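Local coordinates for 14 kDa fatty acid-binding protein (Schistosoma mansoni, PDB 1VYF), which binds long-chain fatty acids such as oleic and arachidonic acid inside a beta-barrel and may take part in their transport, at residues T65-F68 with G69-F72; E74-S77 with D78-V82. All blocks are in the same frame, centred on the assembly; numbering follows the deposited sequence.

In the fold
Both interactions are tight reversals of the chain in the same up-and-down beta-barrel, with their centres about 16 Å apart. Interaction 1 (65-68 with 69-72) lies at the surface, where the chain passes from strand 62-66 to strand 72-75, the two outermost strands of the sheet; its weak backbone bond is supplemented by waters, an ion pair and two near-parallel but barely overlapping phenylalanine rings. Interaction 2 (74-77 with 78-82) closes the hairpin of strands 72-75 and 81-88, is partly buried, and relies on direct hydrogen bonds and an Asp-Arg salt bridge. Its turn touches the oleic acid chain, whereas the nearest atoms of the Phe66 side chain and the ligand are about 11 Å apart.

Interaction 1: T65-F68 with G69-F72; sequences TFKF and GEEF
A type II beta turn runs from Lys67 to Glu70, with Phe68 and Gly69 at its corners; the bond that closes it, Glu70 N to Lys67 O at 3.3 Å, is weak. Gly69 has positive phi, which favours glycine. Water joins the two arms: one molecule lies within hydrogen-bonding distance of Lys67 O and Glu70 O, though other acceptors compete for its protons, and a second accepts from Lys67 N while donating to Glu70 O and Glu70 OE1. On the outer side, Lys67 and Glu70 both start with CG anti to the backbone N (chi1 -172° and 174°) and cross at an angle, the bent lysine chain carrying NZ to the carboxylate. Lys67 NZ and Glu70 OE2 form a salt bridge at 3.6 Å, and a third water binds both atoms. On the other side, Phe66 CB rests 3.5 Å from Phe72 CE1. The two rings are nearly parallel (8°) yet barely overlap, centroids 5.9 Å apart. Phe66 and Phe68 also pack on Met51 and Val86. Such a water-bridged turn fits the fatty-acid-binding protein barrel, where strands 62-66 and 72-75 diverge at the gap known from this family.

Interaction 2: E74-S77 with D78-V82; sequences EKTS and DGRNV. With OLA (oleic acid), chain B.
Thr76 OG1 gives its proton to Asp78 OD1 at 2.7 Å and accepts from Arg80 N at 3.0 Å, so one hydroxyl ties the first arm both to the turn and to the returning arm. It arrives from above the carboxylate plane, whereas Arg80 NH1, at 3.1 Å, reaches the syn lone pair of Asp78 OD1 in a salt bridge. With Thr76 OG1 between the backbone N and the carbonyl carbon (chi1 62°), CG2 is turned over one face of the Arg80 guanidinium, 3.7 Å above its plane. The oleic acid chain borders this group: Ser77 OG lies 3.6 Å from OLA C14, Asp78 OD1 3.7 Å from OLA C9, and OLA C7 sits at the guanidinium edge. The type I turn from Thr76 to Gly79 is closed by a hydrogen bond from Gly79 N to Thr76 O, and Thr76 N donates to Arg80 O just beyond it. The antiparallel pair Glu74-Val82 then bonds in both directions. Further out, Arg80 NH2 forms a salt bridge with Asp100, and Glu74 OE1 is bound by Gln98 and Ser84. The hairpin joins strands 72-75 and 81-88, with Asp78 touching Val27 and Arg80 touching Leu25, in the loop between helices 18-24 and 29-35.

Interaction 1: T65-F68 with G69-F72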
loop_
_atom_site.group_PDB
_atom_site.type_symbol
_atom_site.label_atom_id
_atom_site.label_comp_id
_atom_site.label_asym_id
_atom_site.label_seq_id
_atom_site.Cartn_x
_atom_site.Cartn_y
_atom_site.Cartn_z
ATOM N N THR A 65 5.730 10.189 1.162
ATOM C CA THR A 65 6.091 10.956 -0.030
ATOM C C THR A 65 7.403 10.358 -0.547
ATOM O O THR A 65 8.297 10.038 0.246
ATOM C CB THR A 65 6.223 12.470 0.290
ATOM O OG1 THR A 65 4.949 13.001 0.728
ATOM C CG2 THR A 65 6.537 13.287 -0.962
ATOM N N PHE A 66 7.508 10.162 -1.862
ATOM C CA PHE A 66 8.667 9.473 -2.436
ATOM C C PHE A 66 8.954 9.865 -3.881
ATOM O O PHE A 66 8.071 10.270 -4.633
ATOM C CB PHE A 66 8.479 7.948 -2.359
ATOM C CG PHE A 66 7.156 7.463 -2.906
ATOM C CD1 PHE A 66 6.051 7.354 -2.077
ATOM C CD2 PHE A 66 7.012 7.153 -4.244
ATOM C CE1 PHE A 66 4.826 6.933 -2.573
ATOM C CE2 PHE A 66 5.781 6.712 -4.746
ATOM C CZ PHE A 66 4.699 6.604 -3.903
ATOM N N LYS A 67 10.231 9.746 -4.231
ATOM C CA LYS A 67 10.687 9.718 -5.614
ATOM C C LYS A 67 10.819 8.260 -6.036
ATOM O O LYS A 67 11.239 7.423 -5.237
ATOM C CB LYS A 67 12.063 10.377 -5.681
ATOM C CG LYS A 67 12.592 10.602 -7.064
ATOM C CD LYS A 67 13.739 11.646 -7.023
ATOM C CE LYS A 67 13.231 12.996 -6.502
ATOM N NZ LYS A 67 13.414 13.160 -5.024
ATOM N N PHE A 68 10.445 7.944 -7.269
ATOM C CA PHE A 68 10.572 6.574 -7.773
ATOM C C PHE A 68 12.052 6.155 -7.839
ATOM O O PHE A 68 12.871 6.939 -8.290
ATOM C CB PHE A 68 9.897 6.434 -9.152
ATOM C CG PHE A 68 8.418 6.700 -9.145
ATOM C CD1 PHE A 68 7.563 5.950 -8.344
ATOM C CD2 PHE A 68 7.872 7.695 -9.938
ATOM C CE1 PHE A 68 6.217 6.192 -8.336
ATOM C CE2 PHE A 68 6.520 7.943 -9.923
ATOM C CZ PHE A 68 5.688 7.189 -9.116
ATOM N N GLY A 69 12.392 4.958 -7.339
ATOM C CA GLY A 69 13.747 4.419 -7.370
ATOM C C GLY A 69 14.616 4.832 -6.197
ATOM O O GLY A 69 15.742 4.304 -6.008
ATOM N N GLU A 70 14.088 5.752 -5.393
ATOM C CA GLU A 70 14.809 6.364 -4.287
ATOM C C GLU A 70 14.414 5.755 -2.941
ATOM O O GLU A 70 13.300 5.957 -2.472
ATOM C CB GLU A 70 14.542 7.868 -4.274
ATOM C CG GLU A 70 15.150 8.567 -3.063
ATOM C CD GLU A 70 15.023 10.073 -3.123
ATOM O OE1 GLU A 70 14.179 10.606 -2.369
ATOM O OE2 GLU A 70 15.765 10.703 -3.929
ATOM N N GLU A 71 15.335 5.031 -2.320
ATOM C CA GLU A 71 15.105 4.421 -1.015
ATOM C C GLU A 71 14.743 5.482 -0.006
ATOM O O GLU A 71 15.245 6.611 -0.070
ATOM C CB GLU A 71 16.338 3.648 -0.531
ATOM C CG GLU A 71 16.117 2.943 0.805
ATOM C CD GLU A 71 17.090 1.806 1.083
ATOM O OE1 GLU A 71 18.255 2.100 1.445
ATOM O OE2 GLU A 71 16.688 0.614 0.988
ATOM N N PHE A 72 13.845 5.132 0.911
ATOM C CA PHE A 72 13.432 6.024 1.974
ATOM C C PHE A 72 13.000 5.254 3.217
ATOM O O PHE A 72 12.675 4.059 3.165
ATOM C CB PHE A 72 12.329 6.966 1.489
ATOM C CG PHE A 72 10.987 6.283 1.196
ATOM C CD1 PHE A 72 10.696 5.802 -0.084
ATOM C CD2 PHE A 72 10.015 6.176 2.182
ATOM C CE1 PHE A 72 9.459 5.200 -0.363
ATOM C CE2 PHE A 72 8.770 5.592 1.902
ATOM C CZ PHE A 72 8.506 5.100 0.627
HETATM O O HOH W 1 10.772 5.317 -3.801
HETATM O O HOH W 2 12.157 8.596 -2.034
HETATM O O HOH W 3 16.214 13.231 -5.593
#

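Interaction 2: E74-S77 with D78-V82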
loop_
_atom_site.group_PDB
_atom_site.type_symbol
_atom_site.label_atom_id
_atom_site.label_comp_id
_atom_site.label_asym_id
_atom_site.label_seq_id
_atom_site.Cartn_x
_atom_site.Cartn_y
_atom_site.Cartn_z
ATOM N N GLU A 74 10.514 4.495 6.357
ATOM C CA GLU A 74 9.065 4.428 6.510
ATOM C C GLU A 74 8.772 3.711 7.815
ATOM O O GLU A 74 9.487 2.791 8.192
ATOM C CB GLU A 74 8.430 3.651 5.331
ATOM C CG GLU A 74 6.933 3.890 5.139
ATOM C CD GLU A 74 6.227 2.814 4.321
ATOM O OE1 GLU A 74 6.881 2.223 3.408
ATOM O OE2 GLU A 74 5.012 2.556 4.612
ATOM N N LYS A 75 7.737 4.168 8.521
ATOM C CA LYS A 75 7.120 3.399 9.597
ATOM C C LYS A 75 5.732 2.954 9.099
ATOM O O LYS A 75 4.928 3.783 8.637
ATOM C CB LYS A 75 6.989 4.223 10.882
ATOM C CG LYS A 75 6.684 3.349 12.121
ATOM C CD LYS A 75 6.136 4.149 13.321
ATOM C CE LYS A 75 7.105 4.108 14.501
ATOM N NZ LYS A 75 6.459 4.599 15.760
ATOM N N THR A 76 5.480 1.649 9.166
ATOM C CA THR A 76 4.250 1.066 8.647
ATOM C C THR A 76 3.131 1.351 9.635
ATOM O O THR A 76 3.387 1.769 10.761
ATOM C CB THR A 76 4.383 -0.481 8.451
ATOM O OG1 THR A 76 4.631 -1.133 9.707
ATOM C CG2 THR A 76 5.573 -0.832 7.585
ATOM N N SER A 77 1.893 1.101 9.220
ATOM C CA SER A 77 0.732 1.329 10.084
ATOM C C SER A 77 0.784 0.506 11.376
ATOM O O SER A 77 0.324 0.933 12.424
ATOM C CB SER A 77 -0.594 1.088 9.329
ATOM O OG SER A 77 -0.583 -0.062 8.499
ATOM N N ASP A 78 1.373 -0.672 11.305
ATOM C CA ASP A 78 1.446 -1.541 12.463
ATOM C C ASP A 78 2.673 -1.284 13.355
ATOM O O ASP A 78 2.820 -1.921 14.395
ATOM C CB ASP A 78 1.399 -3.003 12.024
ATOM C CG ASP A 78 2.534 -3.381 11.130
ATOM O OD1 ASP A 78 2.634 -2.851 10.002
ATOM O OD2 ASP A 78 3.392 -4.215 11.475
ATOM N N GLY A 79 3.542 -0.372 12.928
ATOM C CA GLY A 79 4.654 0.102 13.739
ATOM C C GLY A 79 6.059 -0.348 13.388
ATOM O O GLY A 79 6.995 -0.038 14.127
ATOM N N ARG A 80 6.239 -1.059 12.275
ATOM C CA ARG A 80 7.549 -1.552 11.897
ATOM C C ARG A 80 8.318 -0.469 11.121
ATOM O O ARG A 80 7.769 0.163 10.211
ATOM C CB ARG A 80 7.422 -2.810 11.040
ATOM C CG ARG A 80 6.857 -4.034 11.758
ATOM C CD ARG A 80 5.805 -4.793 10.919
ATOM N NE ARG A 80 6.379 -4.981 9.629
ATOM C CZ ARG A 80 5.836 -4.782 8.446
ATOM N NH1 ARG A 80 4.558 -4.420 8.224
ATOM N NH2 ARG A 80 6.653 -4.970 7.421
ATOM N N ASN A 81 9.579 -0.242 11.504
ATOM C CA ASN A 81 10.476 0.611 10.733
ATOM C C ASN A 81 11.087 -0.198 9.598
ATOM O O ASN A 81 11.671 -1.272 9.811
ATOM C CB ASN A 81 11.584 1.197 11.614
ATOM C CG ASN A 81 11.043 2.139 12.659
ATOM O OD1 ASN A 81 10.450 3.169 12.341
ATOM N ND2 ASN A 81 11.220 1.776 13.920
ATOM N N VAL A 82 10.920 0.314 8.393
ATOM C CA VAL A 82 11.282 -0.388 7.173
ATOM C C VAL A 82 11.990 0.573 6.213
ATOM O O VAL A 82 11.830 1.800 6.297
ATOM C CB VAL A 82 10.009 -1.007 6.507
ATOM C CG1 VAL A 82 9.277 -1.905 7.504
ATOM C CG2 VAL A 82 9.058 0.095 5.995
HETATM C C1 OLA B . -2.782 -1.958 1.100
HETATM O O1 OLA B . -2.485 -0.869 0.633
HETATM O O2 OLA B . -4.064 -2.281 1.018
HETATM C C2 OLA B . -1.819 -2.987 1.694
HETATM C C3 OLA B . -0.553 -2.501 2.419
HETATM C C4 OLA B . -0.347 -3.180 3.801
HETATM C C5 OLA B . 0.945 -3.986 3.994
HETATM C C6 OLA B . 0.849 -5.027 5.118
HETATM C C7 OLA B . 1.163 -4.509 6.515
HETATM C C8 OLA B . -0.061 -3.961 7.243
HETATM C C9 OLA B . -0.301 -4.652 8.565
HETATM C C10 OLA B . -1.380 -4.414 9.327
HETATM C C11 OLA B . -2.483 -3.445 8.952
HETATM C C12 OLA B . -2.911 -2.574 10.136
HETATM C C13 OLA B . -4.226 -1.821 9.887
HETATM C C14 OLA B . -4.127 -0.669 8.879
HETATM C C15 OLA B . -4.513 -1.075 7.451
HETATM C C16 OLA B . -3.976 -0.082 6.415
HETATM C C17 OLA B . -3.092 -0.744 5.353
HETATM C C18 OLA B . -3.938 -1.188 4.185
#